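Local coordinates for enterobactin synthetase component F-related protein (Vibrio cholerae serotype O1, PDB 4OXI) that probably activates glycine with ATP as glycyl-adenylate, serving a lipopolysaccharide modification pathway that confers resistance to antimicrobial peptides, at residues 220-225 and 475-480; 471-476 and 536-541. All coordinates share one frame; numbering follows the deposited sequence.

Overall arrangement
Counted from the N terminus, the chain first reaches 220-225, where strand 216-222 runs out into a loop. About 250 residues later 475-480 comes back to it, and interaction 1 closes that long excursion. Interaction 2 starts at 471-476, on the strand just before, and closes a shorter one at 536-541. The two loops are not nested; they overlap slightly along the chain, sharing G475 and Q476. Their centres lie about 9 Å apart, bridged by the bond from V478 N to V471 O and by F539 packing on V478. Together they tie hairpin 470-479, which touches the glycyl-adenylate, to the large N-terminal part and to the C-terminal loop before strand 543-546.

Interaction 1. Residues 220-225 and 475-480; sequences MQTSGS and GQRVEL. With GAP (glycyl-adenosine-5'-phosphate), chain B.
S223 and E479 make the direct hydrogen bond of this contact: the amide N of E479 donates to OG of S223 over 2.8 Å, with a nearly straight N-H...O angle of 163°. OG is placed for this by a first torsion of 165°, opposite the backbone N. The same hydroxyl is hydrogen-bonded to the carboxylate oxygen OE1 of E482, in the first turn of helix 480-491, so two bonds fix its rotation.

A water makes the indirect polar link. It donates to the carbonyl O of S223 at 2.6 Å and to OE2 of E479 at 2.8 Å, and it accepts from NE of R477 at 3.1 Å, lying in the guanidinium plane. Its three bonds join both segments.

Ionic contacts spread the R477 guanidinium between two anions. NH1 donates to the ligand phosphate oxygen O1A at 2.6 Å, and NH2 forms a salt bridge with E364. The chain is extended from CG to NE, which carries the group to the phosphate.

Van der Waals contact comes from T222, which lies over one face of the guanidinium, its CG2 3.7 Å above the plane and displaced from the centre of the group; OG1 is 2.9 Å from NE of R477 at an angle too poor for a hydrogen bond. V478, whose CB is turned from 220-225, still brings its CG2 to 3.8 Å from OG of S223.

T222 and S223 open the Ser/Thr/Gly-rich loop that in adenylate-forming enzymes handles ATP phosphates. The loop runs nearly parallel to strand 476-479 (16°). T222 ends strand 216-222, paired with strand 230-235; V478 pairs with V471 of strand 470-473, and E479, at the N-cap position, leads into helix 480-491.

Interaction 2. Residues 471-476 and 536-541; sequences VKIAGQ and NPTFVP. With GAP (glycyl-adenosine-5'-phosphate), chain B.
Q476 meets T538 and F539 at the centre of this contact. Its amide NE2 comes to 2.9 Å from OG1 of T538, but the N-H...O angle of 116° makes this a weak hydrogen bond. An extended chain beyond CG (chi2 -176°) brings the amide to the threonine, while the CB end of the same residue lies at the edge of the F539 ring, 3.7 Å from CZ. Amide and ring planes stand 57° apart, so the two flat groups are not stacked.

I473 adds an apolar contact to the ring: its CB also sits near the ring plane, 4.1 Å from CD1 of F539. Separately, its carbonyl O lies 3.4 Å from CG2 of T538. The I473 and T538 side chains run antiparallel alongside one another; A474 adds its CB beside the same threonine methyl.

The second shell fixes T538. OD1 of N536 accepts from both its OG1 and its backbone N, each at 3.0 Å; the latter bond defines an Asx turn. The hydroxyl therefore donates to N536 and is left to accept from Q476. F539 also packs on V478 and I483, and its carbonyl O bonds to T512.

On the hairpin side, a type I' turn from I473 to Q476 is closed by Q476 N to O of I473 at 3.1 Å, with the reciprocal bond from I473 N to O of Q476 and both A474 and G475 at positive phi. K472 leaves the backbone on the side facing away from 536-541, and its NZ bonds to O5' of the ligand at 2.9 Å, to O4', and to G337 O. The two-residue beta-hairpin lies within the eighth conserved core motif of adenylation domains, and its position against the adenylate is consistent with their thiolation-type domain orientation.

Interaction 1. Residues 220-225 and 475-480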
loop_
_atom_site.group_PDB
_atom_site.type_symbol
_atom_site.label_atom_id
_atom_site.label_comp_id
_atom_site.label_asym_id
_atom_site.label_seq_id
_atom_site.Cartn_x
_atom_site.Cartn_y
_atom_site.Cartn_z
ATOM N N MET A 220 -2.791 -5.931 -5.639
ATOM C CA MET A 220 -1.741 -5.954 -4.633
ATOM C C MET A 220 -1.499 -7.382 -4.209
ATOM O O MET A 220 -2.294 -8.277 -4.506
ATOM C CB MET A 220 -2.148 -5.147 -3.394
ATOM C CG MET A 220 -2.221 -3.647 -3.621
ATOM S SD MET A 220 -0.817 -2.983 -4.552
ATOM C CE MET A 220 -0.991 -1.246 -4.106
ATOM N N GLN A 221 -0.393 -7.601 -3.511
ATOM C CA GLN A 221 -0.213 -8.872 -2.848
ATOM C C GLN A 221 0.254 -8.715 -1.413
ATOM O O GLN A 221 0.881 -7.725 -1.035
ATOM C CB GLN A 221 0.679 -9.831 -3.640
ATOM C CG GLN A 221 2.030 -9.317 -4.032
ATOM C CD GLN A 221 2.836 -10.366 -4.813
ATOM O OE1 GLN A 221 2.360 -10.960 -5.811
ATOM N NE2 GLN A 221 4.056 -10.610 -4.347
ATOM N N THR A 222 -0.111 -9.692 -0.602
ATOM C CA THR A 222 0.212 -9.641 0.790
ATOM C C THR A 222 0.645 -11.027 1.236
ATOM O O THR A 222 0.459 -12.008 0.520
ATOM C CB THR A 222 -0.981 -9.128 1.624
ATOM O OG1 THR A 222 -0.559 -8.923 2.982
ATOM C CG2 THR A 222 -2.128 -10.120 1.600
ATOM N N SER A 223 1.237 -11.077 2.421
ATOM C CA SER A 223 1.760 -12.295 3.014
ATOM C C SER A 223 0.686 -13.362 3.228
ATOM O O SER A 223 -0.386 -13.080 3.781
ATOM C CB SER A 223 2.412 -11.931 4.346
ATOM O OG SER A 223 2.637 -13.068 5.147
ATOM N N GLY A 224 0.964 -14.584 2.778
ATOM C CA GLY A 224 0.099 -15.721 3.070
ATOM C C GLY A 224 0.797 -16.695 4.010
ATOM O O GLY A 224 2.002 -16.922 3.880
ATOM N N SER A 225 0.055 -17.276 4.949
ATOM C CA SER A 225 0.630 -18.196 5.948
ATOM C C SER A 225 1.516 -19.334 5.414
ATOM O O SER A 225 2.448 -19.767 6.094
ATOM C CB SER A 225 -0.472 -18.791 6.826
ATOM O OG SER A 225 -1.117 -17.773 7.573
ATOM N N GLY A 475 7.141 -1.435 9.393
ATOM C CA GLY A 475 6.056 -0.830 8.630
ATOM C C GLY A 475 5.417 -1.671 7.531
ATOM O O GLY A 475 4.500 -1.197 6.857
ATOM N N GLN A 476 5.886 -2.908 7.349
ATOM C CA GLN A 476 5.356 -3.782 6.305
ATOM C C GLN A 476 4.550 -4.956 6.875
ATOM O O GLN A 476 4.999 -5.651 7.795
ATOM C CB GLN A 476 6.494 -4.334 5.464
ATOM C CG GLN A 476 7.392 -3.285 4.850
ATOM C CD GLN A 476 8.430 -3.926 3.945
ATOM O OE1 GLN A 476 8.107 -4.820 3.157
ATOM N NE2 GLN A 476 9.684 -3.497 4.069
ATOM N N ARG A 477 3.362 -5.175 6.323
ATOM C CA ARG A 477 2.487 -6.270 6.737
ATOM C C ARG A 477 3.102 -7.654 6.485
ATOM O O ARG A 477 3.608 -7.923 5.402
ATOM C CB ARG A 477 1.182 -6.160 5.957
ATOM C CG ARG A 477 0.169 -7.261 6.210
ATOM C CD ARG A 477 -1.142 -6.937 5.499
ATOM N NE ARG A 477 -2.012 -8.103 5.352
ATOM C CZ ARG A 477 -3.288 -8.041 4.973
ATOM N NH1 ARG A 477 -3.858 -6.862 4.714
ATOM N NH2 ARG A 477 -3.999 -9.156 4.864
ATOM N N VAL A 478 3.048 -8.537 7.475
ATOM C CA VAL A 478 3.499 -9.910 7.268
ATOM C C VAL A 478 2.821 -10.862 8.247
ATOM O O VAL A 478 2.468 -10.466 9.355
ATOM C CB VAL A 478 5.041 -10.019 7.387
ATOM C CG1 VAL A 478 5.479 -9.733 8.801
ATOM C CG2 VAL A 478 5.535 -11.400 6.914
ATOM N N GLU A 479 2.613 -12.108 7.830
ATOM C CA GLU A 479 2.160 -13.158 8.746
ATOM C C GLU A 479 3.378 -13.821 9.399
ATOM O O GLU A 479 4.246 -14.353 8.705
ATOM C CB GLU A 479 1.364 -14.225 7.977
ATOM C CG GLU A 479 0.179 -13.697 7.150
ATOM C CD GLU A 479 -1.028 -13.346 8.006
ATOM O OE1 GLU A 479 -1.008 -13.648 9.221
ATOM O OE2 GLU A 479 -2.001 -12.769 7.462
ATOM N N LEU A 480 3.449 -13.799 10.724
ATOM C CA LEU A 480 4.545 -14.464 11.425
ATOM C C LEU A 480 4.609 -15.936 11.028
ATOM O O LEU A 480 5.687 -16.518 10.990
ATOM C CB LEU A 480 4.404 -14.315 12.941
ATOM C CG LEU A 480 4.740 -12.914 13.460
ATOM C CD1 LEU A 480 4.661 -12.855 14.971
ATOM C CD2 LEU A 480 6.094 -12.455 12.978
HETATM N N GAP B . -4.069 0.092 3.858
HETATM C CA GAP B . -3.218 0.599 4.974
HETATM C C GAP B . -2.526 -0.601 5.591
HETATM O O GAP B . -1.734 -0.504 6.510
HETATM P PA GAP B . -2.247 -3.332 5.443
HETATM O O1A GAP B . -3.206 -4.307 4.806
HETATM O O2A GAP B . -0.763 -3.380 5.120
HETATM O O3A GAP B . -2.857 -1.904 5.045
HETATM C "C5'" GAP B . -3.789 -3.589 7.549
HETATM O "O5'" GAP B . -2.463 -3.463 7.032
HETATM C "C4'" GAP B . -3.712 -3.762 9.052
HETATM O "O4'" GAP B . -2.888 -2.733 9.606
HETATM C "C3'" GAP B . -5.042 -3.562 9.745
HETATM O "O3'" GAP B . -5.820 -4.758 9.722
HETATM C "C2'" GAP B . -4.611 -3.150 11.142
HETATM O "O2'" GAP B . -4.167 -4.282 11.875
HETATM C "C1'" GAP B . -3.342 -2.373 10.910
HETATM N N9 GAP B . -3.646 -0.924 10.922
HETATM C C8 GAP B . -3.858 -0.159 9.835
HETATM N N7 GAP B . -4.094 1.131 10.183
HETATM C C5 GAP B . -4.046 1.194 11.532
HETATM C C6 GAP B . -4.225 2.251 12.548
HETATM N N6 GAP B . -4.483 3.535 12.180
HETATM N N1 GAP B . -4.101 1.892 13.848
HETATM C C2 GAP B . -3.832 0.620 14.224
HETATM N N3 GAP B . -3.659 -0.387 13.346
HETATM C C4 GAP B . -3.748 -0.164 12.013
HETATM O O HOH W 1 -1.230 -11.109 5.323
#

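Interaction 2. Residues 471-476 and 536-541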
loop_
_atom_site.group_PDB
_atom_site.type_symbol
_atom_site.label_atom_id
_atom_site.label_comp_id
_atom_site.label_asym_id
_atom_site.label_seq_id
_atom_site.Cartn_x
_atom_site.Cartn_y
_atom_site.Cartn_z
ATOM N N VAL A 471 1.488 -8.979 11.724
ATOM C CA VAL A 471 2.136 -7.853 12.379
ATOM C C VAL A 471 2.739 -6.970 11.311
ATOM O O VAL A 471 2.823 -7.367 10.149
ATOM C CB VAL A 471 3.270 -8.324 13.325
ATOM C CG1 VAL A 471 2.719 -9.171 14.464
ATOM C CG2 VAL A 471 4.316 -9.108 12.552
ATOM N N LYS A 472 3.165 -5.772 11.698
ATOM C CA LYS A 472 3.990 -4.962 10.822
ATOM C C LYS A 472 5.447 -5.072 11.291
ATOM O O LYS A 472 5.743 -4.945 12.483
ATOM C CB LYS A 472 3.508 -3.500 10.838
ATOM C CG LYS A 472 2.391 -3.180 9.826
ATOM C CD LYS A 472 1.062 -3.831 10.213
ATOM C CE LYS A 472 0.077 -3.902 9.025
ATOM N NZ LYS A 472 -0.142 -2.573 8.429
ATOM N N ILE A 473 6.351 -5.343 10.363
ATOM C CA ILE A 473 7.773 -5.368 10.670
ATOM C C ILE A 473 8.395 -4.260 9.841
ATOM O O ILE A 473 8.321 -4.314 8.612
ATOM C CB ILE A 473 8.429 -6.719 10.266
ATOM C CG1 ILE A 473 7.819 -7.895 11.039
ATOM C CG2 ILE A 473 9.946 -6.662 10.464
ATOM C CD1 ILE A 473 7.839 -7.701 12.562
ATOM N N ALA A 474 8.996 -3.264 10.497
ATOM C CA ALA A 474 9.455 -2.049 9.814
ATOM C C ALA A 474 8.363 -1.502 8.886
ATOM O O ALA A 474 8.612 -1.192 7.711
ATOM C CB ALA A 474 10.754 -2.320 9.024
ATOM N N GLY A 475 7.141 -1.435 9.393
ATOM C CA GLY A 475 6.056 -0.830 8.630
ATOM C C GLY A 475 5.417 -1.671 7.531
ATOM O O GLY A 475 4.500 -1.197 6.857
ATOM N N GLN A 476 5.886 -2.908 7.349
ATOM C CA GLN A 476 5.356 -3.782 6.305
ATOM C C GLN A 476 4.550 -4.956 6.875
ATOM O O GLN A 476 4.999 -5.651 7.795
ATOM C CB GLN A 476 6.494 -4.334 5.464
ATOM C CG GLN A 476 7.392 -3.285 4.850
ATOM C CD GLN A 476 8.430 -3.926 3.945
ATOM O OE1 GLN A 476 8.107 -4.820 3.157
ATOM N NE2 GLN A 476 9.684 -3.497 4.069
ATOM N N ASN A 536 11.184 -11.502 1.689
ATOM C CA ASN A 536 11.715 -10.151 1.608
ATOM C C ASN A 536 12.689 -9.923 2.769
ATOM O O ASN A 536 12.401 -10.325 3.894
ATOM C CB ASN A 536 10.551 -9.165 1.683
ATOM C CG ASN A 536 10.979 -7.729 1.452
ATOM O OD1 ASN A 536 11.538 -7.074 2.345
ATOM N ND2 ASN A 536 10.710 -7.225 0.249
ATOM N N PRO A 537 13.840 -9.273 2.499
ATOM C CA PRO A 537 14.904 -9.000 3.488
ATOM C C PRO A 537 14.382 -8.443 4.814
ATOM O O PRO A 537 14.939 -8.727 5.876
ATOM C CB PRO A 537 15.755 -7.931 2.795
ATOM C CG PRO A 537 15.598 -8.228 1.336
ATOM C CD PRO A 537 14.195 -8.773 1.156
ATOM N N THR A 538 13.318 -7.655 4.742
ATOM C CA THR A 538 12.738 -7.042 5.928
ATOM C C THR A 538 12.286 -8.119 6.907
ATOM O O THR A 538 12.415 -7.957 8.122
ATOM C CB THR A 538 11.524 -6.179 5.552
ATOM O OG1 THR A 538 11.941 -5.163 4.636
ATOM C CG2 THR A 538 10.899 -5.536 6.791
ATOM N N PHE A 539 11.781 -9.222 6.359
ATOM C CA PHE A 539 11.190 -10.276 7.159
ATOM C C PHE A 539 12.197 -11.358 7.564
ATOM O O PHE A 539 11.913 -12.161 8.459
ATOM C CB PHE A 539 10.011 -10.885 6.402
ATOM C CG PHE A 539 8.992 -9.866 5.957
ATOM C CD1 PHE A 539 8.672 -8.775 6.767
ATOM C CD2 PHE A 539 8.361 -9.987 4.722
ATOM C CE1 PHE A 539 7.733 -7.823 6.347
ATOM C CE2 PHE A 539 7.425 -9.038 4.292
ATOM C CZ PHE A 539 7.108 -7.959 5.105
ATOM N N VAL A 540 13.366 -11.385 6.921
ATOM C CA VAL A 540 14.368 -12.402 7.256
ATOM C C VAL A 540 14.884 -12.157 8.675
ATOM O O VAL A 540 15.310 -11.042 9.001
ATOM C CB VAL A 540 15.543 -12.424 6.265
ATOM C CG1 VAL A 540 16.565 -13.467 6.675
ATOM C CG2 VAL A 540 15.053 -12.730 4.859
ATOM N N PRO A 541 14.813 -13.191 9.536
ATOM C CA PRO A 541 15.268 -13.043 10.927
ATOM C C PRO A 541 16.725 -12.583 10.969
ATOM O O PRO A 541 17.550 -13.103 10.212
ATOM C CB PRO A 541 15.120 -14.461 11.499
ATOM C CG PRO A 541 14.042 -15.095 10.636
ATOM C CD PRO A 541 14.302 -14.547 9.255
HETATM N N GAP B . -4.069 0.092 3.858
HETATM C CA GAP B . -3.218 0.599 4.974
HETATM C C GAP B . -2.526 -0.601 5.591
HETATM O O GAP B . -1.734 -0.504 6.510
HETATM P PA GAP B . -2.247 -3.332 5.443
HETATM O O1A GAP B . -3.206 -4.307 4.806
HETATM O O2A GAP B . -0.763 -3.380 5.120
HETATM O O3A GAP B . -2.857 -1.904 5.045
HETATM C "C5'" GAP B . -3.789 -3.589 7.549
HETATM O "O5'" GAP B . -2.463 -3.463 7.032
HETATM C "C4'" GAP B . -3.712 -3.762 9.052
HETATM O "O4'" GAP B . -2.888 -2.733 9.606
HETATM C "C3'" GAP B . -5.042 -3.562 9.745
HETATM O "O3'" GAP B . -5.820 -4.758 9.722
HETATM C "C2'" GAP B . -4.611 -3.150 11.142
HETATM O "O2'" GAP B . -4.167 -4.282 11.875
HETATM C "C1'" GAP B . -3.342 -2.373 10.910
HETATM N N9 GAP B . -3.646 -0.924 10.922
HETATM C C8 GAP B . -3.858 -0.159 9.835
HETATM N N7 GAP B . -4.094 1.131 10.183
HETATM C C5 GAP B . -4.046 1.194 11.532
HETATM C C6 GAP B . -4.225 2.251 12.548
HETATM N N6 GAP B . -4.483 3.535 12.180
HETATM N N1 GAP B . -4.101 1.892 13.848
HETATM C C2 GAP B . -3.832 0.620 14.224
HETATM N N3 GAP B . -3.659 -0.387 13.346
HETATM C C4 GAP B . -3.748 -0.164 12.013
#